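Local coordinates for beta-ketoacyl-[acyl-carrier-protein] synthase FabY (Pseudomonas aeruginosa, PDB 4CW4) that condenses acetyl-CoA with malonyl-ACP to form the beta-acetoacetyl-ACP primer that starts bacterial fatty acid synthesis, at residues Asn19-Ser24 / Arg31-Glu36; Arg43-Ala48 / Tyr585-Leu590; Ala170-Thr175 / Ala315-Glu320; Gly180-Ser185 / Gly592-Ile597. One frame throughout, in Å; residues are numbered along the deposited sequence.

Interaction 1: residues Asn19-Ser24 / Arg31-Glu36; sequences NAAGRS and RRMVIE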
loop_
_atom_site.group_PDB
_atom_site.type_symbol
_atom_site.label_atom_id
_atom_site.label_comp_id
_atom_site.label_asym_id
_atom_site.label_seq_id
_atom_site.Cartn_x
_atom_site.Cartn_y
_atom_site.Cartn_z
ATOM N N ASN A 19 -11.030 -12.228 -14.260
ATOM C CA ASN A 19 -10.520 -11.182 -15.134
ATOM C C ASN A 19 -11.244 -11.252 -16.468
ATOM O O ASN A 19 -12.283 -11.925 -16.563
ATOM C CB ASN A 19 -8.998 -11.255 -15.257
ATOM C CG ASN A 19 -8.505 -12.533 -15.890
ATOM O OD1 ASN A 19 -9.222 -13.211 -16.619
ATOM N ND2 ASN A 19 -7.233 -12.829 -15.665
ATOM N N ALA A 20 -10.728 -10.565 -17.479
ATOM C CA ALA A 20 -11.411 -10.487 -18.766
ATOM C C ALA A 20 -11.567 -11.844 -19.437
ATOM O O ALA A 20 -12.370 -11.976 -20.356
ATOM C CB ALA A 20 -10.678 -9.516 -19.690
ATOM N N ALA A 21 -10.809 -12.851 -18.999
ATOM C CA ALA A 21 -10.906 -14.190 -19.600
ATOM C C ALA A 21 -11.952 -15.071 -18.904
ATOM O O ALA A 21 -12.269 -16.146 -19.386
ATOM C CB ALA A 21 -9.539 -14.884 -19.588
ATOM N N GLY A 22 -12.485 -14.602 -17.784
ATOM C CA GLY A 22 -13.486 -15.327 -17.012
ATOM C C GLY A 22 -13.029 -15.756 -15.625
ATOM O O GLY A 22 -12.199 -15.106 -14.986
ATOM N N ARG A 23 -13.614 -16.854 -15.163
ATOM C CA ARG A 23 -13.302 -17.456 -13.879
ATOM C C ARG A 23 -11.957 -18.164 -13.953
ATOM O O ARG A 23 -11.709 -18.981 -14.843
ATOM C CB ARG A 23 -14.382 -18.452 -13.469
ATOM C CG ARG A 23 -14.046 -19.211 -12.185
ATOM C CD ARG A 23 -15.234 -19.933 -11.590
ATOM N NE ARG A 23 -15.927 -20.902 -12.449
ATOM C CZ ARG A 23 -15.751 -22.222 -12.439
ATOM N NH1 ARG A 23 -14.826 -22.788 -11.669
ATOM N NH2 ARG A 23 -16.512 -22.987 -13.220
ATOM N N SER A 24 -11.086 -17.864 -13.001
ATOM C CA SER A 24 -9.746 -18.433 -13.019
ATOM C C SER A 24 -9.676 -19.869 -12.544
ATOM O O SER A 24 -8.856 -20.634 -13.035
ATOM C CB SER A 24 -8.829 -17.598 -12.137
ATOM O OG SER A 24 -8.735 -16.319 -12.699
ATOM N N ARG A 31 -8.292 -21.500 -20.328
ATOM C CA ARG A 31 -8.900 -22.159 -21.466
ATOM C C ARG A 31 -9.504 -21.151 -22.440
ATOM O O ARG A 31 -9.428 -21.347 -23.644
ATOM C CB ARG A 31 -9.951 -23.169 -21.029
ATOM C CG ARG A 31 -9.376 -24.467 -20.520
ATOM C CD ARG A 31 -10.517 -25.418 -20.216
ATOM N NE ARG A 31 -10.796 -25.453 -18.808
ATOM C CZ ARG A 31 -11.778 -26.167 -18.257
ATOM N NH1 ARG A 31 -12.697 -26.763 -19.006
ATOM N NH2 ARG A 31 -11.881 -26.221 -16.949
ATOM N N ARG A 32 -10.126 -20.091 -21.937
ATOM C CA ARG A 32 -10.627 -19.052 -22.841
ATOM C C ARG A 32 -9.474 -18.467 -23.662
ATOM O O ARG A 32 -9.632 -18.195 -24.862
ATOM C CB ARG A 32 -11.340 -17.936 -22.074
ATOM C CG ARG A 32 -11.577 -16.645 -22.886
ATOM C CD ARG A 32 -12.533 -16.868 -24.021
ATOM N NE ARG A 32 -12.701 -15.683 -24.861
ATOM C CZ ARG A 32 -12.044 -15.445 -25.996
ATOM N NH1 ARG A 32 -11.122 -16.288 -26.427
ATOM N NH2 ARG A 32 -12.297 -14.339 -26.689
ATOM N N MET A 33 -8.327 -18.246 -23.025
ATOM C CA MET A 33 -7.213 -17.661 -23.743
ATOM C C MET A 33 -6.684 -18.592 -24.844
ATOM O O MET A 33 -6.291 -18.105 -25.898
ATOM C CB MET A 33 -6.119 -17.230 -22.768
ATOM C CG MET A 33 -6.597 -16.116 -21.864
ATOM S SD MET A 33 -5.339 -15.378 -20.803
ATOM C CE MET A 33 -5.464 -16.412 -19.346
ATOM N N VAL A 34 -6.707 -19.905 -24.618
ATOM C CA VAL A 34 -6.250 -20.857 -25.645
ATOM C C VAL A 34 -7.400 -21.694 -26.185
ATOM O O VAL A 34 -7.230 -22.862 -26.520
ATOM C CB VAL A 34 -5.107 -21.751 -25.116
ATOM C CG1 VAL A 34 -3.905 -20.892 -24.742
ATOM C CG2 VAL A 34 -5.572 -22.601 -23.934
ATOM N N ILE A 35 -8.556 -21.060 -26.348
ATOM C CA ILE A 35 -9.800 -21.803 -26.524
ATOM C C ILE A 35 -9.787 -22.667 -27.774
ATOM O O ILE A 35 -10.271 -23.810 -27.764
ATOM C CB ILE A 35 -11.001 -20.842 -26.489
ATOM C CG1 ILE A 35 -12.315 -21.609 -26.300
ATOM C CG2 ILE A 35 -11.038 -19.937 -27.729
ATOM C CD1 ILE A 35 -12.564 -22.076 -24.893
ATOM N N GLU A 36 -9.176 -22.168 -28.830
ATOM C CA GLU A 36 -9.173 -22.890 -30.096
ATOM C C GLU A 36 -8.225 -24.090 -30.075
ATOM O O GLU A 36 -8.313 -24.988 -30.915
ATOM C CB GLU A 36 -8.812 -21.935 -31.236
ATOM C CG GLU A 36 -7.388 -21.437 -31.171
ATOM C CD GLU A 36 -7.216 -20.093 -30.444
ATOM O OE1 GLU A 36 -7.983 -19.725 -29.509
ATOM O OE2 GLU A 36 -6.268 -19.389 -30.842
#
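The backbone N of Ala-21 donates to OD1 of Asn-19 at 2.9 Å, and the methyl of the same alanine packs on Met-33. The bond makes an Asx turn. It lies inside a type I turn from Asn-19 to Gly-22, which links strand 10-19 to the antiparallel strand 22-23 as a tight hairpin. The N-H...O angle is 153°, and the donor is tilted from the carbonyl plane of the amide. The other end of that amide, ND2, is bonded to Asp-485, so both of its polar atoms are satisfied.

Segment 31-36 brings in the last turn of helix 28-33. Ala-21 and Arg-32 face each other there, with CA atoms 5.8 Å apart. The carbonyl O of Ala-21 rests on the aliphatic base of Arg-32, 3.4 Å from CB and 3.6 Å from CG. The arginine's CG is anti to the backbone N (chi1 165°) and its chain bends at the next bond. The guanidinium then bonds to Thr-89 OG1 through NE and to Phe-86 O through NH2. Val-475 and Tyr-474 of helix 472-475 also pack on this buried contact, which lies away from the probable active-site residues. The side chain of Met-33 nears the turn through its outer atoms. Its CG meets CB of Ala-21 at 3.9 Å, and the chain bends at the CG-SD bond (chi3 -90°), which turns CE aside.

Interaction 2: residues Arg43-Ala48 / Tyr585-Leu590; sequences RQETLA and YDQRAL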
loop_
_atom_site.group_PDB
_atom_site.type_symbol
_atom_site.label_atom_id
_atom_site.label_comp_id
_atom_site.label_asym_id
_atom_site.label_seq_id
_atom_site.Cartn_x
_atom_site.Cartn_y
_atom_site.Cartn_z
ATOM N N ARG A 43 -13.285 -27.100 -24.181
ATOM C CA ARG A 43 -13.721 -25.834 -24.769
ATOM C C ARG A 43 -15.203 -25.619 -24.519
ATOM O O ARG A 43 -15.605 -24.545 -24.090
ATOM C CB ARG A 43 -13.413 -25.777 -26.271
ATOM C CG ARG A 43 -14.147 -24.659 -27.009
ATOM C CD ARG A 43 -13.590 -24.364 -28.392
ATOM N NE ARG A 43 -13.699 -25.556 -29.228
ATOM C CZ ARG A 43 -12.678 -26.335 -29.576
ATOM N NH1 ARG A 43 -11.426 -26.054 -29.223
ATOM N NH2 ARG A 43 -12.911 -27.412 -30.306
ATOM N N GLN A 44 -16.019 -26.636 -24.778
ATOM C CA GLN A 44 -17.460 -26.475 -24.661
ATOM C C GLN A 44 -17.866 -26.294 -23.204
ATOM O O GLN A 44 -18.794 -25.551 -22.892
ATOM C CB GLN A 44 -18.175 -27.657 -25.315
ATOM C CG GLN A 44 -18.047 -27.612 -26.832
ATOM C CD GLN A 44 -18.308 -28.948 -27.528
ATOM O OE1 GLN A 44 -18.651 -29.964 -26.907
ATOM N NE2 GLN A 44 -18.128 -28.945 -28.833
ATOM N N GLU A 45 -17.162 -26.950 -22.293
ATOM C CA GLU A 45 -17.432 -26.770 -20.875
ATOM C C GLU A 45 -17.148 -25.325 -20.447
ATOM O O GLU A 45 -17.948 -24.694 -19.757
ATOM C CB GLU A 45 -16.567 -27.714 -20.042
ATOM C CG GLU A 45 -16.882 -27.630 -18.562
ATOM C CD GLU A 45 -15.978 -28.503 -17.729
ATOM O OE1 GLU A 45 -14.732 -28.301 -17.763
ATOM O OE2 GLU A 45 -16.519 -29.393 -17.043
ATOM N N THR A 46 -15.997 -24.799 -20.839
ATOM C CA THR A 46 -15.655 -23.417 -20.500
ATOM C C THR A 46 -16.620 -22.425 -21.132
ATOM O O THR A 46 -17.043 -21.486 -20.470
ATOM C CB THR A 46 -14.217 -23.112 -20.896
ATOM O OG1 THR A 46 -13.335 -23.883 -20.068
ATOM C CG2 THR A 46 -13.900 -21.634 -20.721
ATOM N N LEU A 47 -16.958 -22.625 -22.399
ATOM C CA LEU A 47 -17.949 -21.781 -23.070
ATOM C C LEU A 47 -19.314 -21.811 -22.396
ATOM O O LEU A 47 -19.948 -20.768 -22.234
ATOM C CB LEU A 47 -18.077 -22.125 -24.559
ATOM C CG LEU A 47 -16.877 -21.810 -25.459
ATOM C CD1 LEU A 47 -17.139 -22.256 -26.909
ATOM C CD2 LEU A 47 -16.489 -20.347 -25.416
ATOM N N ALA A 48 -19.772 -22.996 -22.005
ATOM C CA ALA A 48 -21.018 -23.084 -21.271
ATOM C C ALA A 48 -20.955 -22.285 -19.971
ATOM O O ALA A 48 -21.881 -21.548 -19.626
ATOM C CB ALA A 48 -21.360 -24.536 -20.988
ATOM N N TYR A 585 -17.422 -28.501 -6.604
ATOM C CA TYR A 585 -17.517 -27.050 -6.605
ATOM C C TYR A 585 -17.476 -26.511 -8.041
ATOM O O TYR A 585 -18.285 -25.685 -8.412
ATOM C CB TYR A 585 -16.408 -26.389 -5.742
ATOM C CG TYR A 585 -16.270 -24.924 -6.078
ATOM C CD1 TYR A 585 -17.329 -24.064 -5.878
ATOM C CD2 TYR A 585 -15.117 -24.424 -6.653
ATOM C CE1 TYR A 585 -17.254 -22.750 -6.237
ATOM C CE2 TYR A 585 -15.020 -23.087 -7.023
ATOM C CZ TYR A 585 -16.106 -22.266 -6.827
ATOM O OH TYR A 585 -16.049 -20.941 -7.166
ATOM N N ASP A 586 -16.503 -26.933 -8.830
ATOM C CA ASP A 586 -16.407 -26.477 -10.222
ATOM C C ASP A 586 -17.742 -26.701 -10.950
ATOM O O ASP A 586 -18.200 -25.842 -11.676
ATOM C CB ASP A 586 -15.273 -27.232 -10.925
ATOM C CG ASP A 586 -15.016 -26.764 -12.344
ATOM O OD1 ASP A 586 -15.096 -25.543 -12.628
ATOM O OD2 ASP A 586 -14.694 -27.635 -13.184
ATOM N N GLN A 587 -18.369 -27.856 -10.747
ATOM C CA GLN A 587 -19.665 -28.136 -11.366
ATOM C C GLN A 587 -20.728 -27.153 -10.920
ATOM O O GLN A 587 -21.542 -26.707 -11.729
ATOM C CB GLN A 587 -20.112 -29.548 -11.007
ATOM C CG GLN A 587 -19.346 -30.633 -11.737
ATOM C CD GLN A 587 -19.896 -30.868 -13.113
ATOM O OE1 GLN A 587 -20.995 -31.425 -13.286
ATOM N NE2 GLN A 587 -19.155 -30.430 -14.109
ATOM N N ARG A 588 -20.751 -26.807 -9.634
ATOM C CA ARG A 588 -21.741 -25.838 -9.188
ATOM C C ARG A 588 -21.447 -24.465 -9.798
ATOM O O ARG A 588 -22.361 -23.741 -10.203
ATOM C CB ARG A 588 -21.757 -25.737 -7.657
ATOM C CG ARG A 588 -22.289 -26.990 -6.910
ATOM C CD ARG A 588 -23.529 -27.609 -7.534
ATOM N NE ARG A 588 -24.618 -26.654 -7.700
ATOM C CZ ARG A 588 -25.512 -26.702 -8.672
ATOM N NH1 ARG A 588 -25.474 -27.663 -9.570
ATOM N NH2 ARG A 588 -26.447 -25.785 -8.752
ATOM N N ALA A 589 -20.171 -24.097 -9.837
ATOM C CA ALA A 589 -19.769 -22.794 -10.356
ATOM C C ALA A 589 -20.154 -22.650 -11.825
ATOM O O ALA A 589 -20.549 -21.568 -12.262
ATOM C CB ALA A 589 -18.275 -22.575 -10.136
ATOM N N LEU A 590 -20.064 -23.748 -12.574
ATOM C CA LEU A 590 -20.431 -23.751 -13.981
ATOM C C LEU A 590 -21.901 -23.391 -14.126
ATOM O O LEU A 590 -22.295 -22.742 -15.093
ATOM C CB LEU A 590 -20.144 -25.115 -14.625
ATOM C CG LEU A 590 -18.669 -25.350 -14.933
ATOM C CD1 LEU A 590 -18.381 -26.828 -15.226
ATOM C CD2 LEU A 590 -18.223 -24.471 -16.099
HETATM O O HOH W 1 -13.381 -28.007 -15.425
HETATM O O HOH W 2 -16.522 -29.604 -14.072
HETATM O O HOH W 3 -19.114 -30.250 -17.109
#
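Glu-45 reaches from helix 40-53 to the C-terminal end of helix 565-590. From CB the chain runs straight out: CG is anti to the backbone N (chi1 -176°), and the next bond is also extended. CG lies 3.7 Å from CD1 of Leu-590. The carboxylate carbon CD is near the same methyl, and OE2 lies 3.7 Å from it. The two side chains cross at about a right angle. The other leucine methyl, CD2, packs on the backbone O of Glu-45.

At the tip, OE1 forms a salt bridge with Arg-31 NH1. A water also donates to OE1 of Glu-45 at 2.7 Å and to OD2 of Asp-586 at 2.6 Å. OE2 lies 4.6 Å from OD2 of Asp-586, and a second water donates to both oxygens and accepts from Gln-587 NE2. A third water joins OE2 of Glu-45 to Gln-587 NE2. The first two waters thus bridge the acids and probably ease the repulsion between them. The salt bridges to Arg-31 and, from Asp-586 OD1, to Arg-23 should help too.

The contact joins two helices far apart in sequence. Helix 28-33 borders it through His-28, which touches Glu-45 and Leu-590. Arg-23 of strand 22-23 also packs on Leu-590.

Interaction 3: residues Ala170-Thr175 / Ala315-Glu320; sequences AGQLPT and APILPE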
loop_
_atom_site.group_PDB
_atom_site.type_symbol
_atom_site.label_atom_id
_atom_site.label_comp_id
_atom_site.label_asym_id
_atom_site.label_seq_id
_atom_site.Cartn_x
_atom_site.Cartn_y
_atom_site.Cartn_z
ATOM N N ALA A 170 -10.242 -1.491 -22.880
ATOM C CA ALA A 170 -9.857 -1.995 -21.557
ATOM C C ALA A 170 -10.086 -3.490 -21.457
ATOM O O ALA A 170 -10.900 -4.045 -22.205
ATOM C CB ALA A 170 -10.651 -1.298 -20.475
ATOM N N GLY A 171 -9.384 -4.125 -20.519
ATOM C CA GLY A 171 -9.664 -5.507 -20.145
ATOM C C GLY A 171 -10.762 -5.547 -19.105
ATOM O O GLY A 171 -10.558 -5.148 -17.967
ATOM N N GLN A 172 -11.927 -6.033 -19.524
ATOM C CA GLN A 172 -13.172 -5.972 -18.752
ATOM C C GLN A 172 -13.672 -7.357 -18.419
ATOM O O GLN A 172 -13.585 -8.251 -19.265
ATOM C CB GLN A 172 -14.235 -5.255 -19.596
ATOM C CG GLN A 172 -13.903 -3.790 -19.867
ATOM C CD GLN A 172 -14.570 -3.272 -21.118
ATOM O OE1 GLN A 172 -15.726 -2.846 -21.089
ATOM N NE2 GLN A 172 -13.847 -3.295 -22.226
ATOM N N LEU A 173 -14.207 -7.550 -17.217
ATOM C CA LEU A 173 -14.879 -8.812 -16.920
ATOM C C LEU A 173 -15.900 -9.157 -17.997
ATOM O O LEU A 173 -16.447 -8.263 -18.646
ATOM C CB LEU A 173 -15.581 -8.761 -15.559
ATOM C CG LEU A 173 -14.697 -8.588 -14.319
ATOM C CD1 LEU A 173 -15.467 -8.809 -13.018
ATOM C CD2 LEU A 173 -13.488 -9.498 -14.374
ATOM N N PRO A 174 -16.157 -10.462 -18.201
ATOM C CA PRO A 174 -17.117 -10.849 -19.239
ATOM C C PRO A 174 -18.459 -10.103 -19.135
ATOM O O PRO A 174 -19.045 -9.990 -18.051
ATOM C CB PRO A 174 -17.299 -12.348 -19.010
ATOM C CG PRO A 174 -15.983 -12.787 -18.409
ATOM C CD PRO A 174 -15.605 -11.641 -17.508
ATOM N N THR A 175 -18.936 -9.605 -20.271
ATOM C CA THR A 175 -20.128 -8.762 -20.266
ATOM C C THR A 175 -21.302 -9.539 -19.700
ATOM O O THR A 175 -21.625 -10.639 -20.180
ATOM C CB THR A 175 -20.467 -8.298 -21.662
ATOM O OG1 THR A 175 -19.320 -7.686 -22.252
ATOM C CG2 THR A 175 -21.650 -7.315 -21.649
ATOM N N ALA A 315 -9.718 -2.518 -9.763
ATOM C CA ALA A 315 -10.823 -2.161 -10.631
ATOM C C ALA A 315 -10.633 -0.696 -11.036
ATOM O O ALA A 315 -11.256 0.209 -10.492
ATOM C CB ALA A 315 -12.171 -2.364 -9.908
ATOM N N PRO A 316 -9.728 -0.455 -11.994
ATOM C CA PRO A 316 -9.307 0.898 -12.338
ATOM C C PRO A 316 -9.951 1.452 -13.603
ATOM O O PRO A 316 -9.470 2.473 -14.090
ATOM C CB PRO A 316 -7.828 0.698 -12.583
ATOM C CG PRO A 316 -7.797 -0.638 -13.304
ATOM C CD PRO A 316 -8.907 -1.464 -12.687
ATOM N N ILE A 317 -11.009 0.826 -14.118
ATOM C CA ILE A 317 -11.624 1.292 -15.349
ATOM C C ILE A 317 -12.573 2.450 -15.002
ATOM O O ILE A 317 -13.780 2.272 -14.859
ATOM C CB ILE A 317 -12.325 0.180 -16.133
ATOM C CG1 ILE A 317 -11.376 -1.018 -16.345
ATOM C CG2 ILE A 317 -12.796 0.729 -17.461
ATOM C CD1 ILE A 317 -12.056 -2.241 -16.929
ATOM N N LEU A 318 -11.968 3.634 -14.862
ATOM C CA LEU A 318 -12.621 4.855 -14.396
ATOM C C LEU A 318 -12.021 5.977 -15.216
ATOM O O LEU A 318 -10.841 5.904 -15.561
ATOM C CB LEU A 318 -12.334 5.096 -12.908
ATOM C CG LEU A 318 -12.818 4.022 -11.928
ATOM C CD1 LEU A 318 -12.205 4.201 -10.539
ATOM C CD2 LEU A 318 -14.330 4.048 -11.857
ATOM N N PRO A 319 -12.812 7.020 -15.530
ATOM C CA PRO A 319 -12.274 8.079 -16.395
ATOM C C PRO A 319 -10.985 8.712 -15.856
ATOM O O PRO A 319 -10.095 9.030 -16.625
ATOM C CB PRO A 319 -13.396 9.118 -16.428
ATOM C CG PRO A 319 -14.641 8.357 -16.123
ATOM C CD PRO A 319 -14.233 7.235 -15.204
ATOM N N GLU A 320 -10.892 8.905 -14.549
ATOM C CA GLU A 320 -9.739 9.590 -13.966
ATOM C C GLU A 320 -8.465 8.754 -14.112
ATOM O O GLU A 320 -7.386 9.295 -14.410
ATOM C CB GLU A 320 -10.003 9.894 -12.493
ATOM C CG GLU A 320 -11.161 10.872 -12.218
ATOM C CD GLU A 320 -12.539 10.219 -12.257
ATOM O OE1 GLU A 320 -12.650 8.971 -12.453
ATOM O OE2 GLU A 320 -13.520 10.970 -12.066
#
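The backbones of Ala-170 and Ile-317 come near each other, with CA atoms 7.2 Å apart. Segment 170-175 leaves a short strand, paired antiparallel with strand 91-93, as an extended chain. Segment 315-320 follows strand 307-314 and makes an inverse gamma turn centred on Ile-317. Leu-318 then takes the N-cap position of helix 319-327.

Ile-317 carries the contact with the end of its longer branch. CG1 is anti to the carbonyl carbon (chi1 -52°), and the extended second torsion (chi2 171°) sets CD1 against the chain at Gly-171. This methyl lies 3.9 Å from CB of Ala-170 and 3.8 Å from CG of Gln-172. It also rests 3.4 Å from the carbonyl O of Gly-171.

The amide of Gln-172 turns back along its own segment. NE2 donates to the backbone O of Ala-170 at 3.0 Å. The bond is nearly straight at 170°; its acceptor lies in the amide plane, while the donor stands above the plane of the carbonyl. NE2 also bonds to Arg-93 O, and OE1 accepts from the backbone N of Glu-95.

His-477, probably an active-site residue, is near: its side chain is about 8 Å from Gly-171. Across the two segments the contact is van der Waals in kind. The amide of Gln-172 is held by its own segment and by Arg-93 and Glu-95, while its aliphatic CG meets the isoleucine methyl.

Interaction 4: residues Gly180-Ser185 / Gly592-Ile597; sequences GELYNS and GDLEII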
loop_
_atom_site.group_PDB
_atom_site.type_symbol
_atom_site.label_atom_id
_atom_site.label_comp_id
_atom_site.label_asym_id
_atom_site.label_seq_id
_atom_site.Cartn_x
_atom_site.Cartn_y
_atom_site.Cartn_z
ATOM N N GLY A 180 -21.120 -7.627 -7.920
ATOM C CA GLY A 180 -21.950 -7.027 -6.903
ATOM C C GLY A 180 -23.298 -7.689 -6.684
ATOM O O GLY A 180 -23.891 -7.528 -5.614
ATOM N N GLU A 181 -23.793 -8.416 -7.684
ATOM C CA GLU A 181 -25.082 -9.096 -7.578
ATOM C C GLU A 181 -24.982 -10.407 -6.811
ATOM O O GLU A 181 -25.999 -11.025 -6.481
ATOM C CB GLU A 181 -25.653 -9.377 -8.971
ATOM C CG GLU A 181 -25.915 -8.124 -9.782
ATOM C CD GLU A 181 -26.406 -8.429 -11.191
ATOM O OE1 GLU A 181 -26.382 -9.616 -11.605
ATOM O OE2 GLU A 181 -26.807 -7.475 -11.886
ATOM N N LEU A 182 -23.762 -10.837 -6.519
ATOM C CA LEU A 182 -23.568 -12.174 -5.963
ATOM C C LEU A 182 -23.583 -12.261 -4.446
ATOM O O LEU A 182 -23.551 -13.377 -3.895
ATOM C CB LEU A 182 -22.257 -12.742 -6.484
ATOM C CG LEU A 182 -22.116 -12.857 -8.004
ATOM C CD1 LEU A 182 -20.720 -13.337 -8.319
ATOM C CD2 LEU A 182 -23.142 -13.797 -8.598
ATOM N N TYR A 183 -23.612 -11.107 -3.776
ATOM C CA TYR A 183 -23.623 -11.058 -2.313
ATOM C C TYR A 183 -24.140 -9.688 -1.912
ATOM O O TYR A 183 -24.403 -8.847 -2.784
ATOM C CB TYR A 183 -22.218 -11.343 -1.714
ATOM C CG TYR A 183 -21.272 -10.166 -1.815
ATOM C CD1 TYR A 183 -20.604 -9.869 -3.001
ATOM C CD2 TYR A 183 -21.047 -9.349 -0.723
ATOM C CE1 TYR A 183 -19.776 -8.797 -3.085
ATOM C CE2 TYR A 183 -20.233 -8.272 -0.808
ATOM C CZ TYR A 183 -19.592 -8.003 -1.999
ATOM O OH TYR A 183 -18.775 -6.908 -2.123
ATOM N N ASN A 184 -24.262 -9.457 -0.603
ATOM C CA ASN A 184 -24.745 -8.179 -0.083
ATOM C C ASN A 184 -23.674 -7.093 -0.189
ATOM O O ASN A 184 -22.946 -6.829 0.764
ATOM C CB ASN A 184 -25.199 -8.330 1.371
ATOM C CG ASN A 184 -25.590 -7.006 1.990
ATOM O OD1 ASN A 184 -25.957 -6.057 1.285
ATOM N ND2 ASN A 184 -25.496 -6.923 3.312
ATOM N N SER A 185 -23.588 -6.474 -1.361
ATOM C CA SER A 185 -22.454 -5.622 -1.718
ATOM C C SER A 185 -22.743 -4.130 -1.582
ATOM O O SER A 185 -21.959 -3.302 -2.062
ATOM C CB SER A 185 -22.079 -5.897 -3.156
ATOM O OG SER A 185 -23.198 -5.614 -3.975
ATOM N N GLY A 592 -23.501 -21.426 -12.176
ATOM C CA GLY A 592 -23.741 -20.123 -11.592
ATOM C C GLY A 592 -24.003 -20.148 -10.096
ATOM O O GLY A 592 -24.418 -19.150 -9.503
ATOM N N ASP A 593 -23.739 -21.287 -9.473
ATOM C CA ASP A 593 -23.973 -21.461 -8.048
ATOM C C ASP A 593 -22.656 -21.272 -7.310
ATOM O O ASP A 593 -21.934 -22.229 -7.062
ATOM C CB ASP A 593 -24.540 -22.864 -7.835
ATOM C CG ASP A 593 -24.928 -23.163 -6.398
ATOM O OD1 ASP A 593 -24.882 -22.269 -5.538
ATOM O OD2 ASP A 593 -25.318 -24.325 -6.141
ATOM N N LEU A 594 -22.335 -20.018 -6.999
ATOM C CA LEU A 594 -20.996 -19.635 -6.538
ATOM C C LEU A 594 -20.894 -19.530 -5.013
ATOM O O LEU A 594 -19.786 -19.574 -4.457
ATOM C CB LEU A 594 -20.589 -18.306 -7.187
ATOM C CG LEU A 594 -20.400 -18.365 -8.704
ATOM C CD1 LEU A 594 -20.201 -16.948 -9.270
ATOM C CD2 LEU A 594 -19.223 -19.269 -9.053
ATOM N N GLU A 595 -22.050 -19.391 -4.361
ATOM C CA GLU A 595 -22.184 -19.262 -2.898
ATOM C C GLU A 595 -21.075 -18.417 -2.269
ATOM O O GLU A 595 -20.224 -18.882 -1.507
ATOM C CB GLU A 595 -22.319 -20.634 -2.229
ATOM C CG GLU A 595 -22.885 -20.580 -0.799
ATOM C CD GLU A 595 -24.354 -20.173 -0.724
ATOM O OE1 GLU A 595 -25.048 -20.147 -1.764
ATOM O OE2 GLU A 595 -24.818 -19.859 0.406
ATOM N N ILE A 596 -21.112 -17.137 -2.585
ATOM C CA ILE A 596 -20.100 -16.213 -2.124
ATOM C C ILE A 596 -20.171 -16.092 -0.607
ATOM O O ILE A 596 -21.248 -15.921 -0.028
ATOM C CB ILE A 596 -20.282 -14.829 -2.805
ATOM C CG1 ILE A 596 -20.194 -14.970 -4.325
ATOM C CG2 ILE A 596 -19.261 -13.833 -2.273
ATOM C CD1 ILE A 596 -18.967 -15.662 -4.838
ATOM N N ILE A 597 -19.006 -16.153 0.019
ATOM C CA ILE A 597 -18.901 -16.026 1.467
ATOM C C ILE A 597 -18.799 -14.557 1.843
ATOM O O ILE A 597 -17.876 -13.871 1.428
ATOM C CB ILE A 597 -17.644 -16.757 1.993
ATOM C CG1 ILE A 597 -17.660 -18.234 1.545
ATOM C CG2 ILE A 597 -17.565 -16.628 3.522
ATOM C CD1 ILE A 597 -16.308 -18.932 1.613
HETATM O O HOH W 4 -23.487 -16.136 -4.112
#
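Leu-182 and Tyr-183 meet Leu-594 and Ile-596 in a small apolar patch between two surface loops. One loop leads from strand 169-171 to helix 190-204. The other begins where helix 565-590 ends in a Schellman motif, with Gly-592 at positive phi.

CB of Leu-182 lies 3.7 Å from CG1 of Ile-596. Further out, the CD1 methyls of Leu-182 and Leu-594 meet at 3.8 Å, and their side chains cross obliquely. The other branch of the isoleucine, CG2, approaches CB of Tyr-183 at 3.9 Å. CG of Tyr-183 sits between its backbone N and carbonyl carbon; this torsion (chi1 77°) turns the end of the ring away from segment 592-597, and Ile-596 CG2 meets the ring at a slant. One face of that ring carries CB of Ser-185.

A water bridges the backbones: it donates to Leu-182 O at 2.8 Å and accepts from Ile-596 N.

Beyond this shell, helix 190-204 touches both loops: Val-197 meets Leu-182, Gln-193 meets Tyr-183 and Val-196 meets Ile-596. Leu-594 leans on Tyr-585 and Ala-589 of the preceding helix. The hydroxyl of Tyr-183 bonds to His-188 ND1. Within the first loop, OG of Ser-185 donates to the carbonyl O of Gly-180 at 2.6 Å, in the carbonyl plane and on a lone pair.

Overall arrangement
Interactions 1 and 2 are adjacent, with centres 12 Å apart. Ile-35 O and Arg-43 NH1 lie 2.9 Å apart, a probable hydrogen bond that ties segment 31-36 to helix 40-53. Interaction 2 continues into interaction 4, 17 Å away between centres, because helix 565-590 runs into the loop of 592-597. Arg-588 NE and Asp-593 OD2 form a salt bridge of 2.9 Å at that junction. Interaction 3 touches interaction 1 on another side, where Ala-20 CB packs 3.2 Å from Gln-172 O. It also lies near the probable active-site residue His-477. Interactions 3 and 4 do not touch; their nearest atoms are about 8 Å apart.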